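Local coordinates for protein CRISPR-associated endoribonuclease Cas2 (Streptococcus pyogenes serotype M1, PDB 4QR2) that probably acts as a magnesium-dependent nuclease of CRISPR adaptive immunity, working as a homodimer that joins a Cas1 dimer, at residues A[28-33]-A[45-50]. Sequence-based numbering, arbitrary orientation.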
loop_
_atom_site.group_PDB
_atom_site.type_symbol
_atom_site.label_atom_id
_atom_site.label_comp_id
_atom_site.label_asym_id
_atom_site.label_seq_id
_atom_site.Cartn_x
_atom_site.Cartn_y
_atom_site.Cartn_z
ATOM N N VAL A 28 -4.888 -12.782 5.039
ATOM C CA VAL A 28 -4.417 -13.870 4.167
ATOM C C VAL A 28 -5.424 -14.983 4.111
ATOM O O VAL A 28 -5.241 -15.970 3.375
ATOM C CB VAL A 28 -3.000 -14.371 4.553
ATOM C CG1 VAL A 28 -1.975 -13.246 4.450
ATOM C CG2 VAL A 28 -2.952 -15.073 5.889
ATOM N N ASP A 29 -6.467 -14.908 4.946
ATOM C CA ASP A 29 -7.559 -15.813 4.783
ATOM C C ASP A 29 -8.437 -15.456 3.574
ATOM O O ASP A 29 -9.305 -16.279 3.191
ATOM C CB ASP A 29 -8.433 -15.823 6.024
ATOM C CG ASP A 29 -8.008 -16.859 7.069
ATOM O OD1 ASP A 29 -7.203 -17.765 6.777
ATOM O OD2 ASP A 29 -8.535 -16.813 8.222
ATOM N N TYR A 30 -8.234 -14.274 2.997
ATOM C CA TYR A 30 -9.109 -13.685 1.958
ATOM C C TYR A 30 -8.323 -13.277 0.735
ATOM O O TYR A 30 -8.878 -12.733 -0.232
ATOM C CB TYR A 30 -9.896 -12.477 2.464
ATOM C CG TYR A 30 -10.829 -12.855 3.562
ATOM C CD1 TYR A 30 -12.073 -13.455 3.283
ATOM C CD2 TYR A 30 -10.465 -12.668 4.887
ATOM C CE1 TYR A 30 -12.916 -13.825 4.304
ATOM C CE2 TYR A 30 -11.317 -12.996 5.906
ATOM C CZ TYR A 30 -12.520 -13.608 5.613
ATOM O OH TYR A 30 -13.343 -13.955 6.655
ATOM N N GLY A 31 -7.032 -13.560 0.726
ATOM C CA GLY A 31 -6.119 -13.049 -0.294
ATOM C C GLY A 31 -4.667 -13.305 -0.030
ATOM O O GLY A 31 -4.318 -14.129 0.813
ATOM N N GLN A 32 -3.817 -12.577 -0.744
ATOM C CA GLN A 32 -2.429 -12.760 -0.751
ATOM C C GLN A 32 -1.714 -11.519 -0.186
ATOM O O GLN A 32 -2.025 -10.356 -0.499
ATOM C CB GLN A 32 -1.969 -12.950 -2.177
ATOM C CG GLN A 32 -0.608 -13.485 -2.433
ATOM C CD GLN A 32 -0.488 -13.942 -3.887
ATOM O OE1 GLN A 32 -1.096 -13.350 -4.786
ATOM N NE2 GLN A 32 0.293 -15.002 -4.124
ATOM N N ARG A 33 -0.755 -11.789 0.709
ATOM C CA ARG A 33 0.112 -10.750 1.236
ATOM C C ARG A 33 1.230 -10.484 0.217
ATOM O O ARG A 33 2.007 -11.387 -0.070
ATOM C CB ARG A 33 0.721 -11.239 2.544
ATOM C CG ARG A 33 1.550 -10.218 3.247
ATOM C CD ARG A 33 1.906 -10.814 4.615
ATOM N NE ARG A 33 2.409 -9.786 5.519
ATOM C CZ ARG A 33 2.823 -10.029 6.762
ATOM N NH1 ARG A 33 2.850 -11.278 7.233
ATOM N NH2 ARG A 33 3.281 -9.052 7.509
ATOM N N PRO A 45 -19.239 -9.048 -0.999
ATOM C CA PRO A 45 -19.625 -7.849 -0.238
ATOM C C PRO A 45 -19.862 -8.116 1.263
ATOM O O PRO A 45 -19.382 -7.304 2.114
ATOM C CB PRO A 45 -20.920 -7.384 -0.969
ATOM C CG PRO A 45 -20.741 -7.930 -2.351
ATOM C CD PRO A 45 -20.027 -9.215 -2.242
ATOM N N ALA A 46 -20.511 -9.240 1.557
ATOM C CA ALA A 46 -20.682 -9.740 2.965
ATOM C C ALA A 46 -19.357 -10.009 3.676
ATOM O O ALA A 46 -19.174 -9.604 4.818
ATOM C CB ALA A 46 -21.554 -10.988 2.983
ATOM N N GLU A 47 -18.404 -10.649 2.975
ATOM C CA GLU A 47 -17.083 -10.871 3.558
ATOM C C GLU A 47 -16.394 -9.530 3.841
ATOM O O GLU A 47 -15.729 -9.378 4.875
ATOM C CB GLU A 47 -16.185 -11.753 2.667
ATOM C CG GLU A 47 -16.605 -13.214 2.719
ATOM C CD GLU A 47 -15.918 -14.059 1.658
ATOM O OE1 GLU A 47 -15.449 -13.507 0.658
ATOM O OE2 GLU A 47 -15.935 -15.302 1.815
ATOM N N PHE A 48 -16.572 -8.570 2.948
ATOM C CA PHE A 48 -15.907 -7.275 3.132
ATOM C C PHE A 48 -16.420 -6.586 4.368
ATOM O O PHE A 48 -15.601 -6.054 5.169
ATOM C CB PHE A 48 -16.081 -6.466 1.870
ATOM C CG PHE A 48 -15.303 -5.169 1.823
ATOM C CD1 PHE A 48 -14.058 -5.053 2.349
ATOM C CD2 PHE A 48 -15.878 -4.044 1.196
ATOM C CE1 PHE A 48 -13.363 -3.838 2.216
ATOM C CE2 PHE A 48 -15.196 -2.850 1.068
ATOM C CZ PHE A 48 -13.944 -2.759 1.657
ATOM N N VAL A 49 -17.746 -6.644 4.579
ATOM C CA VAL A 49 -18.346 -6.056 5.799
ATOM C C VAL A 49 -17.726 -6.733 7.036
ATOM O O VAL A 49 -17.321 -6.072 7.996
ATOM C CB VAL A 49 -19.878 -6.165 5.882
ATOM C CG1 VAL A 49 -20.359 -5.580 7.208
ATOM C CG2 VAL A 49 -20.543 -5.415 4.740
ATOM N N ASP A 50 -17.646 -8.046 7.006
ATOM C CA ASP A 50 -17.060 -8.795 8.144
ATOM C C ASP A 50 -15.632 -8.511 8.373
ATOM O O ASP A 50 -15.206 -8.215 9.521
ATOM C CB ASP A 50 -17.261 -10.277 7.936
ATOM C CG ASP A 50 -16.947 -11.064 9.198
ATOM O OD1 ASP A 50 -17.323 -10.658 10.341
ATOM O OD2 ASP A 50 -16.300 -12.076 9.029
#
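Tyr30 and Glu47 reach each other with matching first torsions: each CG lies anti to the carbonyl carbon and beside the backbone N (chi1 -63° for Tyr30, -74° for Glu47), and the glutamate chain then runs out extended beyond CG. The contact belongs to the ferredoxin-like fold of Cas2, where the turn between helix 14-27 and strand 31-35 lies against the first turns of helix 45-58. The backbones stay well apart, with Tyr30 and Glu47 the nearest pair at 8.6 Å between CA atoms. Glu47 comes to the edge of the phenol ring, not over a face: its CD sits near the ring plane, 4.0 Å from Tyr30 CE1, and its CG packs 4.1 Å from the same carbon. The carboxylate is turned steeply to the ring, the two planes 71° apart. No hydrogen bond joins the segments, so this is van der Waals contact at a ring edge, small in extent (109 Å² buried, both sides summed) and at the surface. Glu47 OE1 accepts from the backbone N of Thr44, a bond that ties the carboxylate to the residue just before the helix. One turn further on, Asp50 comes near the hydroxyl end of Tyr30, with OD2 in a salt bridge to Arg54. The NH2 of Arg54 also hydrogen-bonds Tyr30 OH, so a single guanidinium nitrogen links the tyrosine of the turn to the aspartate of the helix and would be expected to offset the aspartate's negative charge beside the phenol. The Tyr30 side chain also touches Val43, in the loop before helix 45-58, and its backbone pairs with Ser42 of strand 38-42. Tyr30 OH and Asp50 OD2, both bound to Arg54, stand 4.2 Å apart.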